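PDB 3EO4: uncharacterized protein MJ1062 from Methanocaldococcus jannaschii, which is of unknown function, although the part modelled here is a GNAT-type acetyltransferase domain that probably transfers acyl groups. Local coordinates for residues A[14-19]-A[113-118]; A[95-100]-A[105-110]. All coordinates share one frame; numbering follows the deposited sequence.

Contact 1. Residues A[14-19]-A[113-118]; sequences IIIRQI and SLVLKW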
# COMPACT_ATOMS: atom_id res chain seq x y z
N ILE A 14 2.10 -13.82 -14.81
CA ILE A 14 2.79 -12.62 -14.34
C ILE A 14 3.14 -11.77 -15.55
O ILE A 14 3.72 -12.27 -16.50
CB ILE A 14 4.08 -12.97 -13.60
CG1 ILE A 14 3.78 -13.60 -12.23
CG2 ILE A 14 4.94 -11.73 -13.42
CD1 ILE A 14 3.52 -15.07 -12.25
N ILE A 15 2.78 -10.49 -15.48
CA ILE A 15 3.14 -9.50 -16.48
C ILE A 15 3.83 -8.36 -15.73
O ILE A 15 3.50 -8.05 -14.57
CB ILE A 15 1.88 -8.98 -17.18
CG1 ILE A 15 1.14 -10.15 -17.85
CG2 ILE A 15 2.22 -7.93 -18.24
CD1 ILE A 15 -0.32 -10.28 -17.46
N ILE A 16 4.82 -7.74 -16.37
CA ILE A 16 5.40 -6.53 -15.83
C ILE A 16 5.20 -5.40 -16.84
O ILE A 16 5.30 -5.63 -18.04
CB ILE A 16 6.88 -6.71 -15.44
CG1 ILE A 16 7.75 -7.02 -16.66
CG2 ILE A 16 7.03 -7.77 -14.37
CD1 ILE A 16 9.20 -6.70 -16.43
N ARG A 17 4.86 -4.21 -16.34
CA ARG A 17 4.68 -3.03 -17.18
C ARG A 17 5.32 -1.84 -16.48
O ARG A 17 5.38 -1.80 -15.23
CB ARG A 17 3.19 -2.76 -17.47
CG ARG A 17 2.34 -2.44 -16.22
CD ARG A 17 1.34 -1.28 -16.44
NE ARG A 17 0.59 -0.97 -15.22
CZ ARG A 17 0.92 -0.04 -14.30
NH1 ARG A 17 2.01 0.71 -14.44
NH2 ARG A 17 0.14 0.13 -13.22
N GLN A 18 5.81 -0.87 -17.25
CA GLN A 18 6.49 0.26 -16.60
C GLN A 18 5.54 1.01 -15.67
O GLN A 18 4.31 1.05 -15.86
CB GLN A 18 7.22 1.22 -17.56
CG GLN A 18 6.55 1.46 -18.89
CD GLN A 18 7.16 2.62 -19.71
OE1 GLN A 18 6.59 3.03 -20.74
NE2 GLN A 18 8.31 3.15 -19.27
N ILE A 19 6.14 1.54 -14.61
CA ILE A 19 5.47 2.32 -13.61
C ILE A 19 5.04 3.64 -14.19
O ILE A 19 5.58 4.09 -15.19
CB ILE A 19 6.43 2.58 -12.42
CG1 ILE A 19 5.66 3.01 -11.16
CG2 ILE A 19 7.53 3.59 -12.82
CD1 ILE A 19 6.43 2.75 -9.86
N SER A 113 13.26 -12.90 -13.39
CA SER A 113 13.72 -13.53 -14.63
C SER A 113 13.26 -12.79 -15.89
O SER A 113 14.02 -12.72 -16.87
CB SER A 113 13.38 -15.01 -14.68
OG SER A 113 12.03 -15.11 -15.02
N LEU A 114 12.05 -12.23 -15.86
CA LEU A 114 11.61 -11.32 -16.93
C LEU A 114 12.59 -10.12 -17.13
O LEU A 114 12.95 -9.78 -18.24
CB LEU A 114 10.17 -10.83 -16.69
CG LEU A 114 8.98 -11.79 -16.95
CD1 LEU A 114 7.66 -11.18 -16.50
CD2 LEU A 114 8.88 -12.20 -18.43
N VAL A 115 13.01 -9.51 -16.04
CA VAL A 115 13.99 -8.41 -16.11
C VAL A 115 15.35 -8.88 -16.65
O VAL A 115 15.91 -8.23 -17.52
CB VAL A 115 14.14 -7.70 -14.73
CG1 VAL A 115 15.28 -6.70 -14.75
CG2 VAL A 115 12.84 -6.99 -14.36
N LEU A 116 15.85 -10.04 -16.18
CA LEU A 116 17.09 -10.61 -16.70
C LEU A 116 17.06 -10.87 -18.20
O LEU A 116 18.07 -10.67 -18.88
CB LEU A 116 17.48 -11.90 -15.95
CG LEU A 116 17.64 -11.79 -14.43
CD1 LEU A 116 17.81 -13.17 -13.83
CD2 LEU A 116 18.77 -10.86 -13.98
N LYS A 117 15.92 -11.33 -18.70
CA LYS A 117 15.79 -11.59 -20.13
C LYS A 117 15.88 -10.27 -20.91
O LYS A 117 16.52 -10.20 -21.96
CB LYS A 117 14.49 -12.33 -20.44
CG LYS A 117 14.46 -13.03 -21.81
CD LYS A 117 15.26 -14.37 -21.76
CE LYS A 117 16.10 -14.62 -23.03
NZ LYS A 117 15.28 -14.88 -24.25
N TRP A 118 15.23 -9.23 -20.40
CA TRP A 118 15.25 -7.93 -21.06
C TRP A 118 16.67 -7.38 -21.08
O TRP A 118 17.13 -6.91 -22.10
CB TRP A 118 14.32 -6.96 -20.33
CG TRP A 118 14.37 -5.54 -20.84
CD1 TRP A 118 13.79 -5.06 -21.97
CD2 TRP A 118 15.03 -4.41 -20.22
NE1 TRP A 118 14.05 -3.71 -22.11
CE2 TRP A 118 14.79 -3.29 -21.04
CE3 TRP A 118 15.81 -4.25 -19.07
CZ2 TRP A 118 15.30 -2.01 -20.74
CZ3 TRP A 118 16.30 -2.99 -18.76
CH2 TRP A 118 16.05 -1.89 -19.60
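L114 lays its CD1 methyl over the gap between I14 and I16, which point toward the helix from alternate positions of strand 13-18. This is the helix-on-sheet packing of the GNAT fold, in which helix 107-121 covers one face of the antiparallel sheet. The methyl sits 4.1 Å from CG2 of I14 and the same 4.1 Å from CG2 of I16, and it is also 4.1 Å from the backbone O of I14. With CG anti to its own carbonyl carbon (chi1 -75°) and the chain extended beyond it, L114 reaches down to the strand, and its side chain runs past that of I16 in the opposite direction.

The short segments of strand and helix cross at -57° with their axes 10.0 Å apart; the side chains that meet are all apolar, and no hydrogen bond crosses. Around the contact, C5 of strand 4-6 touches L114 and I14, while W65, V81 and V83 of the central strands meet V115. W118, one turn further on, sets its ring edge-to-face with W65. I16 holds CG1 between its backbone N and carbonyl carbon (chi1 63°), which carries its end out to V115, where CD1 of I16 lies 4.2 Å from CG2 of V115 as the two side chains cross at about a right angle.

Contact 2. Residues A[95-100]-A[105-110]; sequences ILIGEF and KHIGRH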
# COMPACT_ATOMS: atom_id res chain seq x y z
N ILE A 95 13.49 -5.96 -6.03
CA ILE A 95 12.18 -6.60 -6.16
C ILE A 95 11.42 -6.45 -4.84
O ILE A 95 12.02 -6.51 -3.76
CB ILE A 95 12.29 -8.13 -6.60
CG1 ILE A 95 10.95 -8.86 -6.59
CG2 ILE A 95 13.24 -8.91 -5.67
CD1 ILE A 95 10.31 -8.97 -7.97
N LEU A 96 10.10 -6.30 -4.92
CA LEU A 96 9.26 -6.17 -3.76
C LEU A 96 7.90 -6.73 -4.16
O LEU A 96 7.36 -6.31 -5.16
CB LEU A 96 9.14 -4.69 -3.45
CG LEU A 96 8.21 -4.02 -2.45
CD1 LEU A 96 8.52 -2.51 -2.51
CD2 LEU A 96 6.74 -4.23 -2.74
N ILE A 97 7.39 -7.72 -3.43
CA ILE A 97 6.03 -8.17 -3.59
C ILE A 97 5.25 -7.55 -2.43
O ILE A 97 5.55 -7.84 -1.26
CB ILE A 97 5.91 -9.74 -3.62
CG1 ILE A 97 6.76 -10.34 -4.76
CG2 ILE A 97 4.43 -10.22 -3.65
CD1 ILE A 97 6.24 -9.98 -6.18
N GLY A 98 4.28 -6.69 -2.77
CA GLY A 98 3.45 -6.01 -1.79
C GLY A 98 2.39 -6.83 -1.07
O GLY A 98 2.15 -6.59 0.10
N GLU A 99 1.74 -7.80 -1.73
CA GLU A 99 0.76 -8.65 -1.03
C GLU A 99 1.51 -9.73 -0.32
O GLU A 99 2.28 -10.43 -0.95
CB GLU A 99 -0.21 -9.36 -1.98
CG GLU A 99 -0.91 -8.48 -2.93
CD GLU A 99 -2.11 -9.13 -3.62
OE1 GLU A 99 -2.67 -8.45 -4.50
OE2 GLU A 99 -2.52 -10.28 -3.29
N PHE A 100 1.20 -9.92 0.97
CA PHE A 100 2.00 -10.78 1.86
C PHE A 100 1.77 -12.28 1.75
O PHE A 100 2.68 -13.06 2.02
CB PHE A 100 1.79 -10.38 3.32
CG PHE A 100 2.24 -9.01 3.61
CD1 PHE A 100 3.47 -8.80 4.23
CD2 PHE A 100 1.46 -7.91 3.25
CE1 PHE A 100 3.91 -7.51 4.50
CE2 PHE A 100 1.88 -6.62 3.52
CZ PHE A 100 3.12 -6.41 4.14
N LYS A 105 5.49 -18.00 -3.58
CA LYS A 105 4.78 -18.61 -4.74
C LYS A 105 5.41 -18.33 -6.11
O LYS A 105 4.74 -18.49 -7.16
CB LYS A 105 3.30 -18.23 -4.73
CG LYS A 105 2.54 -18.95 -3.64
CD LYS A 105 1.21 -18.29 -3.35
CE LYS A 105 0.38 -19.18 -2.43
NZ LYS A 105 -0.70 -18.41 -1.78
N HIS A 106 6.68 -17.93 -6.09
CA HIS A 106 7.52 -17.77 -7.29
C HIS A 106 7.24 -16.52 -8.11
O HIS A 106 7.82 -16.33 -9.17
CB HIS A 106 7.42 -18.99 -8.21
CG HIS A 106 8.00 -20.24 -7.63
ND1 HIS A 106 7.75 -20.65 -6.34
CD2 HIS A 106 8.79 -21.19 -8.18
CE1 HIS A 106 8.36 -21.80 -6.12
NE2 HIS A 106 9.00 -22.15 -7.22
N ILE A 107 6.35 -15.66 -7.62
CA ILE A 107 6.05 -14.43 -8.35
C ILE A 107 7.28 -13.55 -8.48
O ILE A 107 7.55 -13.01 -9.57
CB ILE A 107 4.90 -13.67 -7.71
CG1 ILE A 107 3.59 -14.41 -8.04
CG2 ILE A 107 4.83 -12.25 -8.25
CD1 ILE A 107 2.66 -14.59 -6.90
N GLY A 108 8.03 -13.42 -7.39
CA GLY A 108 9.22 -12.57 -7.41
C GLY A 108 10.25 -13.16 -8.34
O GLY A 108 10.88 -12.46 -9.13
N ARG A 109 10.42 -14.47 -8.24
CA ARG A 109 11.34 -15.20 -9.08
C ARG A 109 11.06 -14.97 -10.57
O ARG A 109 11.96 -14.61 -11.32
CB ARG A 109 11.26 -16.68 -8.73
CG ARG A 109 12.24 -17.53 -9.44
CD ARG A 109 11.97 -19.00 -9.21
NE ARG A 109 13.02 -19.75 -9.90
CZ ARG A 109 12.89 -20.35 -11.08
NH1 ARG A 109 11.71 -20.35 -11.72
NH2 ARG A 109 13.93 -20.98 -11.60
N HIS A 110 9.81 -15.20 -10.99
CA HIS A 110 9.41 -15.00 -12.38
C HIS A 110 9.56 -13.55 -12.84
O HIS A 110 9.89 -13.30 -13.97
CB HIS A 110 7.96 -15.43 -12.58
CG HIS A 110 7.78 -16.92 -12.55
ND1 HIS A 110 8.21 -17.70 -11.49
CD2 HIS A 110 7.21 -17.77 -13.44
CE1 HIS A 110 7.92 -18.97 -11.73
NE2 HIS A 110 7.31 -19.04 -12.90
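I97 brings its CD1 methyl into contact with CG2 of I107, the two side chains crossing at about a right angle; the modelled separation of these two atoms, 3.4 Å, is short for a pair of carbons, and its exact value is doubtful. The same CD1 of I97 lies 4.1 Å from the backbone N of G108. Beside it, I95 has CG1 anti to its backbone N (chi1 174°), a setting that brings CD1 over the first turn of the helix, 3.8 Å from CA of G108 and 3.7 Å from the carbonyl oxygen of G108. Both side chains thus meet backbone at G108: a glycine carries nothing beyond CA, and its CA comes within 6.6 Å of CA of I97. No hydrogen bond joins the two segments.

In the second shell is the helix start itself: H106 occupies the N-cap position with a positive phi of 76°, and its carbonyl oxygen receives the backbone N of H110 at 2.9 Å, the first turn of the helix. The imidazole of H110 adds ND1 to that oxygen, a weak bond bent to 126°. The backbone N of G108 hydrogen-bonds a sulfonate oxygen of a bound MES molecule, probably from the crystallisation liquor. In GNAT enzymes the backbone N-H groups of the loop and first turn at the corresponding helix bind the pyrophosphate of acetyl-CoA; the sulfonate is consistent with an anion site there.

Further out, W103 NE1 bonds the carbonyl oxygen of I97, tying the connecting loop to the strand end, and E99 forms a salt bridge with R76. Strand 92-97 lies beside strand 74-84, and I67 of strand 63-71 touches I95, I97 and I107 beneath the start of helix 107-121.

In the fold
Both contacts seat helix 107-121 on the same face of the five-stranded antiparallel sheet, contact 2 by its first turn and contact 1 by its middle. Their centres are 12 Å apart, and they meet where I14 CD1 comes 4.3 Å from I107 CG1. In chain order, strand 13-18 comes first and strand 92-97 much later, leading through a short loop into the helix, so contact 2 is a local strand-loop-helix pairing, while contact 1 joins parts 94 residues apart. The helix packs on strands from 92-97, outermost in this chain, to 13-18, with its N-terminal end, the probable cofactor-binding end as in other GNAT domains, beside the end of strand 92-97.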